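Local coordinates for QdtA (Thermoanaerobacterium thermosaccharolyticum, PDB 4ZU5), which belongs to the WxcM-like branch of the cupin clan, a small beta-sandwich protein modelled as a two-chain assembly with bound thymidine, at residues 29-42 and 102-116. Residues are numbered along the deposited sequence; the frame is centred on the assembly and turned at random.
Unlike the reference sequence in segment 102-116: Y116 (reference Cys).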
ATOM      1  N   ILE A  29     -12.544  -3.274  -2.232  1.00 28.74           N
ATOM      2  CA  ILE A  29     -12.112  -4.568  -2.712  1.00 27.87           C
ATOM      3  C   ILE A  29     -12.926  -5.599  -1.943  1.00 28.42           C
ATOM      4  O   ILE A  29     -13.439  -5.336  -0.840  1.00 25.23           O
ATOM      5  CB  ILE A  29     -10.627  -4.809  -2.481  1.00 26.15           C
ATOM      6  CG1 ILE A  29     -10.214  -4.615  -1.015  1.00 27.97           C
ATOM      7  CG2 ILE A  29      -9.807  -3.840  -3.348  1.00 28.65           C
ATOM      8  CD1 ILE A  29      -8.816  -5.050  -0.676  1.00 29.65           C
ATOM      9  N   PRO A  30     -13.100  -6.765  -2.555  1.00 30.15           N
ATOM     10  CA  PRO A  30     -13.997  -7.739  -2.001  1.00 30.58           C
ATOM     11  C   PRO A  30     -13.496  -8.543  -0.792  1.00 32.91           C
ATOM     12  O   PRO A  30     -14.328  -9.223  -0.197  1.00 40.86           O
ATOM     13  CB  PRO A  30     -14.327  -8.637  -3.211  1.00 31.55           C
ATOM     14  CG  PRO A  30     -13.140  -8.476  -4.123  1.00 29.23           C
ATOM     15  CD  PRO A  30     -12.758  -7.043  -3.967  1.00 29.73           C
ATOM     16  N   PHE A  31     -12.265  -8.335  -0.295  1.00 29.46           N
ATOM     17  CA  PHE A  31     -11.732  -9.141   0.813  1.00 29.61           C
ATOM     18  C   PHE A  31     -11.135  -8.256   1.900  1.00 31.58           C
ATOM     19  O   PHE A  31     -10.927  -7.087   1.659  1.00 28.41           O
ATOM     20  CB  PHE A  31     -10.693 -10.158   0.283  1.00 31.10           C
ATOM     21  CG  PHE A  31      -9.565  -9.561  -0.523  1.00 27.25           C
ATOM     22  CD1 PHE A  31      -8.437  -9.060   0.082  1.00 27.30           C
ATOM     23  CD2 PHE A  31      -9.594  -9.588  -1.920  1.00 27.63           C
ATOM     24  CE1 PHE A  31      -7.387  -8.566  -0.667  1.00 30.93           C
ATOM     25  CE2 PHE A  31      -8.560  -9.108  -2.663  1.00 29.42           C
ATOM     26  CZ  PHE A  31      -7.467  -8.559  -2.055  1.00 28.30           C
ATOM     27  N   ASP A  32     -10.892  -8.783   3.095  1.00 31.58           N
ATOM     28  CA  ASP A  32     -10.153  -8.038   4.122  1.00 34.44           C
ATOM     29  C   ASP A  32      -8.686  -8.146   3.815  1.00 30.97           C
ATOM     30  O   ASP A  32      -8.187  -9.209   3.415  1.00 30.85           O
ATOM     31  CB  ASP A  32     -10.313  -8.643   5.521  1.00 39.95           C
ATOM     32  CG  ASP A  32     -11.674  -8.382   6.121  1.00 47.26           C
ATOM     33  OD1 ASP A  32     -11.987  -7.195   6.363  1.00 49.64           O
ATOM     34  OD2 ASP A  32     -12.389  -9.384   6.349  1.00 51.96           O
ATOM     35  N   ILE A  33      -7.973  -7.071   4.091  1.00 27.78           N
ATOM     36  CA  ILE A  33      -6.538  -7.010   3.868  1.00 27.99           C
ATOM     37  C   ILE A  33      -5.801  -7.614   5.082  1.00 28.44           C
ATOM     38  O   ILE A  33      -5.747  -7.004   6.171  1.00 32.50           O
ATOM     39  CB  ILE A  33      -6.097  -5.552   3.673  1.00 26.53           C
ATOM     40  CG1 ILE A  33      -6.945  -4.840   2.604  1.00 28.54           C
ATOM     41  CG2 ILE A  33      -4.615  -5.483   3.368  1.00 27.90           C
ATOM     42  CD1 ILE A  33      -6.811  -3.336   2.607  1.00 30.58           C
ATOM     43  N   LYS A  34      -5.232  -8.798   4.894  1.00 27.32           N
ATOM     44  CA  LYS A  34      -4.453  -9.446   5.958  1.00 28.82           C
ATOM     45  C   LYS A  34      -2.983  -9.074   5.799  1.00 26.83           C
ATOM     46  O   LYS A  34      -2.206  -9.154   6.750  1.00 28.10           O
ATOM     47  CB  LYS A  34      -4.619 -10.973   5.967  1.00 33.34           C
ATOM     48  CG  LYS A  34      -6.062 -11.440   6.099  1.00 39.85           C
ATOM     49  CD  LYS A  34      -6.387 -11.818   7.531  1.00 51.25           C
ATOM     50  CE  LYS A  34      -7.581 -12.776   7.606  1.00 54.33           C
ATOM     51  NZ  LYS A  34      -8.839 -12.048   7.246  1.00 58.14           N
ATOM     52  N   ARG A  35      -2.595  -8.688   4.582  1.00 28.54           N
ATOM     53  CA  ARG A  35      -1.201  -8.481   4.257  1.00 30.23           C
ATOM     54  C   ARG A  35      -1.023  -7.507   3.105  1.00 27.26           C
ATOM     55  O   ARG A  35      -1.827  -7.520   2.204  1.00 29.16           O
ATOM     56  CB  ARG A  35      -0.594  -9.793   3.803  1.00 33.42           C
ATOM     57  CG  ARG A  35       0.794  -9.588   3.205  1.00 40.13           C
ATOM     58  CD  ARG A  35       1.522 -10.909   3.037  1.00 47.43           C
ATOM     59  NE  ARG A  35       0.619 -11.932   2.522  1.00 46.96           N
ATOM     60  CZ  ARG A  35       0.916 -12.668   1.459  1.00 45.41           C
ATOM     61  NH1 ARG A  35       0.068 -13.623   1.046  1.00 40.55           N
ATOM     62  NH2 ARG A  35       2.111 -12.491   0.886  1.00 49.17           N
ATOM     63  N   VAL A  36       0.011  -6.677   3.157  1.00 30.41           N
ATOM     64  CA  VAL A  36       0.388  -5.882   2.007  1.00 27.54           C
ATOM     65  C   VAL A  36       1.868  -6.104   1.790  1.00 34.16           C
ATOM     66  O   VAL A  36       2.610  -6.525   2.688  1.00 31.57           O
ATOM     67  CB  VAL A  36       0.097  -4.385   2.103  1.00 29.58           C
ATOM     68  CG1 VAL A  36      -1.334  -4.016   2.460  1.00 29.72           C
ATOM     69  CG2 VAL A  36       1.057  -3.734   3.047  1.00 29.91           C
ATOM     70  N   TYR A  37       2.270  -5.976   0.536  1.00 32.82           N
ATOM     71  CA  TYR A  37       3.663  -5.853   0.237  1.00 29.60           C
ATOM     72  C   TYR A  37       3.899  -4.985  -0.947  1.00 31.37           C
ATOM     73  O   TYR A  37       3.001  -4.727  -1.737  1.00 29.64           O
ATOM     74  CB  TYR A  37       4.322  -7.225   0.083  1.00 32.06           C
ATOM     75  CG  TYR A  37       3.825  -8.097  -1.042  1.00 30.51           C
ATOM     76  CD1 TYR A  37       4.393  -8.022  -2.273  1.00 32.37           C
ATOM     77  CD2 TYR A  37       2.791  -9.005  -0.864  1.00 33.42           C
ATOM     78  CE1 TYR A  37       3.977  -8.819  -3.318  1.00 33.35           C
ATOM     79  CE2 TYR A  37       2.365  -9.823  -1.904  1.00 32.87           C
ATOM     80  CZ  TYR A  37       3.000  -9.739  -3.123  1.00 34.86           C
ATOM     81  OH  TYR A  37       2.598 -10.497  -4.180  1.00 37.53           O
ATOM     82  N   TYR A  38       5.113  -4.467  -1.058  1.00 25.31           N
ATOM     83  CA  TYR A  38       5.370  -3.587  -2.182  1.00 29.53           C
ATOM     84  C   TYR A  38       6.768  -3.822  -2.764  1.00 33.40           C
ATOM     85  O   TYR A  38       7.711  -4.195  -2.002  1.00 31.91           O
ATOM     86  CB  TYR A  38       5.213  -2.109  -1.776  1.00 31.27           C
ATOM     87  CG  TYR A  38       5.621  -1.794  -0.364  1.00 30.92           C
ATOM     88  CD1 TYR A  38       6.912  -1.381  -0.077  1.00 33.85           C
ATOM     89  CD2 TYR A  38       4.681  -1.775   0.683  1.00 32.76           C
ATOM     90  CE1 TYR A  38       7.312  -1.090   1.216  1.00 33.42           C
ATOM     91  CE2 TYR A  38       5.074  -1.446   1.977  1.00 31.45           C
ATOM     92  CZ  TYR A  38       6.404  -1.113   2.232  1.00 33.69           C
ATOM     93  OH  TYR A  38       6.856  -0.731   3.482  1.00 29.81           O
ATOM     94  N   ILE A  39       6.889  -3.556  -4.072  1.00 34.55           N
ATOM     95  CA  ILE A  39       8.094  -3.822  -4.840  1.00 33.34           C
ATOM     96  C   ILE A  39       8.613  -2.514  -5.407  1.00 34.74           C
ATOM     97  O   ILE A  39       7.877  -1.731  -6.015  1.00 29.82           O
ATOM     98  CB  ILE A  39       7.814  -4.857  -5.941  1.00 35.92           C
ATOM     99  CG1 ILE A  39       7.470  -6.189  -5.275  1.00 38.49           C
ATOM    100  CG2 ILE A  39       9.023  -5.040  -6.845  1.00 36.21           C
ATOM    101  CD1 ILE A  39       6.630  -7.109  -6.115  1.00 39.22           C
ATOM    102  N   THR A  40       9.883  -2.240  -5.132  1.00 32.88           N
ATOM    103  CA  THR A  40      10.525  -1.018  -5.579  1.00 33.09           C
ATOM    104  C   THR A  40      11.942  -1.359  -6.105  1.00 33.64           C
ATOM    105  O   THR A  40      12.454  -2.464  -5.936  1.00 33.53           O
ATOM    106  CB  THR A  40      10.701  -0.035  -4.408  1.00 33.16           C
ATOM    107  OG1 THR A  40      11.476  -0.696  -3.385  1.00 33.36           O
ATOM    108  CG2 THR A  40       9.340   0.401  -3.838  1.00 31.36           C
ATOM    109  N   LYS A  41      12.496  -0.407  -6.842  1.00 36.30           N
ATOM    110  CA  LYS A  41      13.895  -0.409  -7.245  1.00 39.36           C
ATOM    111  C   LYS A  41      14.180  -1.621  -8.145  1.00 40.33           C
ATOM    112  O   LYS A  41      15.233  -2.235  -8.054  1.00 36.80           O
ATOM    113  CB  LYS A  41      14.819  -0.272  -6.005  1.00 38.63           C
ATOM    114  CG  LYS A  41      14.673   1.082  -5.321  1.00 41.34           C
ATOM    115  CD  LYS A  41      15.591   1.325  -4.120  1.00 45.24           C
ATOM    116  CE  LYS A  41      15.092   0.600  -2.865  1.00 51.17           C
ATOM    117  NZ  LYS A  41      13.657   0.878  -2.478  1.00 44.74           N
ATOM    118  N   VAL A  42      13.260  -1.941  -9.058  1.00 37.09           N
ATOM    119  CA  VAL A  42      13.469  -3.078  -9.962  1.00 36.94           C
ATOM    120  C   VAL A  42      14.184  -2.609 -11.218  1.00 39.02           C
ATOM    121  O   VAL A  42      13.757  -1.635 -11.865  1.00 39.64           O
ATOM    122  CB  VAL A  42      12.168  -3.720 -10.428  1.00 37.04           C
ATOM    123  CG1 VAL A  42      12.438  -4.824 -11.423  1.00 37.79           C
ATOM    124  CG2 VAL A  42      11.368  -4.222  -9.236  1.00 36.33           C
ATOM    125  N   PHE A 102       9.346  -2.665 -15.351  1.00 34.69           N
ATOM    126  CA  PHE A 102       9.233  -1.693 -14.291  1.00 36.19           C
ATOM    127  C   PHE A 102       9.990  -0.433 -14.714  1.00 39.40           C
ATOM    128  O   PHE A 102      11.174  -0.522 -15.012  1.00 42.58           O
ATOM    129  CB  PHE A 102       9.892  -2.269 -13.041  1.00 32.53           C
ATOM    130  CG  PHE A 102       9.124  -3.344 -12.358  1.00 34.36           C
ATOM    131  CD1 PHE A 102       9.205  -4.660 -12.767  1.00 33.70           C
ATOM    132  CD2 PHE A 102       8.384  -3.052 -11.199  1.00 34.21           C
ATOM    133  CE1 PHE A 102       8.549  -5.674 -12.065  1.00 35.97           C
ATOM    134  CE2 PHE A 102       7.705  -4.046 -10.512  1.00 37.15           C
ATOM    135  CZ  PHE A 102       7.797  -5.370 -10.935  1.00 35.77           C
ATOM    136  N   THR A 103       9.323   0.710 -14.767  1.00 41.00           N
ATOM    137  CA  THR A 103      10.010   1.968 -14.994  1.00 40.68           C
ATOM    138  C   THR A 103      10.822   2.451 -13.792  1.00 44.52           C
ATOM    139  O   THR A 103      10.743   1.895 -12.682  1.00 43.96           O
ATOM    140  CB  THR A 103       9.048   3.067 -15.437  1.00 44.33           C
ATOM    141  OG1 THR A 103       8.171   3.442 -14.369  1.00 42.72           O
ATOM    142  CG2 THR A 103       8.245   2.623 -16.632  1.00 42.90           C
ATOM    143  N   GLU A 104      11.664   3.452 -14.037  1.00 47.93           N
ATOM    144  CA  GLU A 104      12.526   4.017 -12.996  1.00 48.65           C
ATOM    145  C   GLU A 104      11.591   4.715 -12.030  1.00 45.18           C
ATOM    146  O   GLU A 104      10.714   5.450 -12.463  1.00 46.05           O
ATOM    147  CB  GLU A 104      13.521   5.032 -13.595  1.00 55.06           C
ATOM    148  CG  GLU A 104      14.310   5.890 -12.602  1.00 56.02           C
ATOM    149  CD  GLU A 104      15.344   5.094 -11.827  1.00 55.47           C
ATOM    150  OE1 GLU A 104      15.704   3.961 -12.189  1.00 56.70           O
ATOM    151  OE2 GLU A 104      15.847   5.624 -10.831  1.00 65.51           O
ATOM    152  N   GLY A 105      11.720   4.415 -10.738  1.00 44.87           N
ATOM    153  CA  GLY A 105      10.832   4.991  -9.715  1.00 40.01           C
ATOM    154  C   GLY A 105       9.545   4.180  -9.505  1.00 39.36           C
ATOM    155  O   GLY A 105       8.727   4.537  -8.676  1.00 37.12           O
ATOM    156  N   CYS A 106       9.356   3.076 -10.228  1.00 35.29           N
ATOM    157  CA  CYS A 106       8.088   2.325 -10.119  1.00 37.34           C
ATOM    158  C   CYS A 106       7.880   1.782  -8.711  1.00 33.00           C
ATOM    159  O   CYS A 106       8.810   1.300  -8.068  1.00 38.92           O
ATOM    160  CB  CYS A 106       8.089   1.148 -11.067  1.00 35.88           C
ATOM    161  SG  CYS A 106       6.515   0.244 -11.174  1.00 38.03           S
ATOM    162  N   VAL A 107       6.623   1.745  -8.297  1.00 32.39           N
ATOM    163  CA  VAL A 107       6.239   1.182  -7.014  1.00 29.06           C
ATOM    164  C   VAL A 107       4.999   0.340  -7.273  1.00 26.75           C
ATOM    165  O   VAL A 107       4.001   0.890  -7.742  1.00 31.22           O
ATOM    166  CB  VAL A 107       5.764   2.268  -6.048  1.00 29.85           C
ATOM    167  CG1 VAL A 107       5.173   1.631  -4.827  1.00 30.38           C
ATOM    168  CG2 VAL A 107       6.871   3.240  -5.672  1.00 31.69           C
ATOM    169  N   LEU A 108       5.100  -0.945  -7.024  1.00 30.83           N
ATOM    170  CA  LEU A 108       3.961  -1.878  -7.178  1.00 31.03           C
ATOM    171  C   LEU A 108       3.520  -2.295  -5.756  1.00 29.11           C
ATOM    172  O   LEU A 108       4.328  -2.874  -5.018  1.00 30.80           O
ATOM    173  CB  LEU A 108       4.471  -3.105  -7.894  1.00 31.61           C
ATOM    174  CG  LEU A 108       3.419  -4.187  -8.218  1.00 33.47           C
ATOM    175  CD1 LEU A 108       2.176  -3.588  -8.855  1.00 35.28           C
ATOM    176  CD2 LEU A 108       3.946  -5.363  -9.033  1.00 34.90           C
ATOM    177  N   LEU A 109       2.252  -2.047  -5.425  1.00 30.23           N
ATOM    178  CA  LEU A 109       1.672  -2.406  -4.146  1.00 27.14           C
ATOM    179  C   LEU A 109       0.760  -3.606  -4.362  1.00 27.08           C
ATOM    180  O   LEU A 109       0.018  -3.648  -5.341  1.00 27.62           O
ATOM    181  CB  LEU A 109       0.828  -1.251  -3.635  1.00 28.75           C
ATOM    182  CG  LEU A 109       0.011  -1.535  -2.389  1.00 27.29           C
ATOM    183  CD1 LEU A 109       1.000  -1.705  -1.235  1.00 29.94           C
ATOM    184  CD2 LEU A 109      -0.910  -0.361  -2.110  1.00 28.14           C
ATOM    185  N   VAL A 110       0.813  -4.559  -3.448  1.00 26.78           N
ATOM    186  CA  VAL A 110      -0.076  -5.695  -3.520  1.00 26.87           C
ATOM    187  C   VAL A 110      -0.827  -5.778  -2.200  1.00 27.20           C
ATOM    188  O   VAL A 110      -0.226  -5.731  -1.154  1.00 26.07           O
ATOM    189  CB  VAL A 110       0.722  -6.987  -3.762  1.00 27.00           C
ATOM    190  CG1 VAL A 110      -0.182  -8.229  -3.812  1.00 29.62           C
ATOM    191  CG2 VAL A 110       1.578  -6.817  -5.038  1.00 30.81           C
ATOM    192  N   LEU A 111      -2.148  -5.887  -2.276  1.00 28.11           N
ATOM    193  CA  LEU A 111      -2.996  -6.192  -1.149  1.00 29.05           C
ATOM    194  C   LEU A 111      -3.433  -7.657  -1.247  1.00 31.02           C
ATOM    195  O   LEU A 111      -3.769  -8.118  -2.315  1.00 28.18           O
ATOM    196  CB  LEU A 111      -4.251  -5.327  -1.173  1.00 28.40           C
ATOM    197  CG  LEU A 111      -4.030  -3.855  -1.504  1.00 32.71           C
ATOM    198  CD1 LEU A 111      -5.351  -3.094  -1.639  1.00 32.26           C
ATOM    199  CD2 LEU A 111      -3.085  -3.182  -0.546  1.00 33.44           C
ATOM    200  N   ALA A 112      -3.410  -8.402  -0.151  1.00 28.53           N
ATOM    201  CA  ALA A 112      -3.552  -9.843  -0.154  1.00 27.41           C
ATOM    202  C   ALA A 112      -4.553 -10.237   0.897  1.00 31.46           C
ATOM    203  O   ALA A 112      -4.560  -9.662   1.990  1.00 30.26           O
ATOM    204  CB  ALA A 112      -2.216 -10.514   0.135  1.00 27.77           C
ATOM    205  N   SER A 113      -5.367 -11.227   0.553  1.00 32.19           N
ATOM    206  CA  SER A 113      -6.467 -11.724   1.398  1.00 31.64           C
ATOM    207  C   SER A 113      -6.043 -12.696   2.530  1.00 32.85           C
ATOM    208  O   SER A 113      -6.866 -13.009   3.384  1.00 32.79           O
ATOM    209  CB  SER A 113      -7.538 -12.417   0.535  1.00 33.00           C
ATOM    210  OG  SER A 113      -7.123 -13.678   0.046  1.00 30.95           O
ATOM    211  N   GLU A 114      -4.804 -13.150   2.524  1.00 32.47           N
ATOM    212  CA  GLU A 114      -4.311 -14.013   3.574  1.00 34.66           C
ATOM    213  C   GLU A 114      -2.902 -13.721   3.947  1.00 31.93           C
ATOM    214  O   GLU A 114      -2.112 -13.201   3.183  1.00 32.56           O
ATOM    215  CB  GLU A 114      -4.365 -15.478   3.138  1.00 34.78           C
ATOM    216  CG  GLU A 114      -5.743 -15.958   2.768  1.00 36.64           C
ATOM    217  CD  GLU A 114      -6.698 -16.045   3.938  1.00 39.94           C
ATOM    218  OE1 GLU A 114      -6.277 -15.911   5.125  1.00 46.71           O
ATOM    219  OE2 GLU A 114      -7.887 -16.250   3.618  1.00 42.43           O
ATOM    220  N   TYR A 115      -2.542 -14.094   5.173  1.00 37.97           N
ATOM    221  CA  TYR A 115      -1.110 -14.129   5.491  1.00 39.25           C
ATOM    222  C   TYR A 115      -0.369 -15.088   4.580  1.00 40.37           C
ATOM    223  O   TYR A 115      -0.945 -16.046   4.085  1.00 39.17           O
ATOM    224  CB  TYR A 115      -0.866 -14.572   6.949  1.00 47.73           C
ATOM    225  CG  TYR A 115      -1.649 -13.747   7.962  1.00 47.32           C
ATOM    226  CD1 TYR A 115      -2.900 -14.171   8.417  1.00 56.60           C
ATOM    227  CD2 TYR A 115      -1.151 -12.528   8.431  1.00 55.24           C
ATOM    228  CE1 TYR A 115      -3.637 -13.412   9.323  1.00 59.62           C
ATOM    229  CE2 TYR A 115      -1.856 -11.771   9.359  1.00 51.83           C
ATOM    230  CZ  TYR A 115      -3.100 -12.210   9.801  1.00 61.48           C
ATOM    231  OH  TYR A 115      -3.822 -11.472  10.726  1.00 59.09           O
ATOM    232  N   TYR A 116       0.906 -14.798   4.384  1.00 36.05           N
ATOM    233  CA  TYR A 116       1.824 -15.628   3.652  1.00 44.18           C
ATOM    234  C   TYR A 116       1.756 -17.077   4.060  1.00 40.94           C
ATOM    235  O   TYR A 116       1.779 -17.379   5.237  1.00 44.76           O
ATOM    236  CB  TYR A 116       3.233 -15.125   3.863  1.00 44.43           C
ATOM    237  CG  TYR A 116       4.233 -15.986   3.158  1.00 55.77           C
ATOM    238  CD1 TYR A 116       4.360 -15.942   1.770  1.00 58.67           C
ATOM    239  CD2 TYR A 116       5.039 -16.868   3.868  1.00 53.92           C
ATOM    240  CE1 TYR A 116       5.296 -16.716   1.109  1.00 59.74           C
ATOM    241  CE2 TYR A 116       5.962 -17.654   3.208  1.00 61.02           C
ATOM    242  CZ  TYR A 116       6.082 -17.578   1.834  1.00 60.35           C
ATOM    243  OH  TYR A 116       7.008 -18.364   1.204  1.00 64.63           O
TER
HETATM  244  O   HOH W   1      -9.456 -11.659   3.776  1.00 41.93           O
HETATM  245  O   HOH W   2      11.264   2.208  -7.337  1.00 37.26           O
HETATM  246  O   HOH W   3      13.430   0.127 -13.972  1.00 44.45           O
HETATM  247  O   HOH W   4      12.015   0.201 -10.921  1.00 46.11           O
HETATM  248  O   HOH W   5      10.407  -0.950  -9.411  1.00 46.82           O
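Strands 35-40 and 107-112 run antiparallel, approaching to 4.6 Å between their axes at 164°, and Y37 and V110 form a hydrogen-bonded pair through both amides, V110 N lying 2.8 Å from Y37 O. I39 and L108 repeat the pattern. At the other end K34 and R35 both face A112, a classic beta bulge: K34 N bonds to A112 O at 3.1 Å, while R35 N reaches the same oxygen only weakly. On one face of the sheet V110 CB packs on the Y37 ring face in a CH-pi contact, 3.7 Å from its centroid; Q58 holds the Y37 hydroxyl. V36 CG1 meets L111 CD2 on the other face, beside L109. In this cupin fold, strand 58-64 flanks 107-112, and a strand of the second subunit pairs with 35-40, carrying the sheet across the interface. R35 lines the thymidine pocket with Y121 and Y116, the last a Cys in the reference sequence. R35 extends with CG trans to the main-chain N (chi1 169°), then turns at chi3, which brings its guanidinium side-on to E114 O, NE and NH1 each 3.1 Å away and the oxygen in the guanidinium plane. K34 CB makes a CH-pi contact over the Y115 ring, 4.2 Å from its centroid. Beyond the strands, V42 CG2 stands over the F102 ring, 3.8 Å from its centroid.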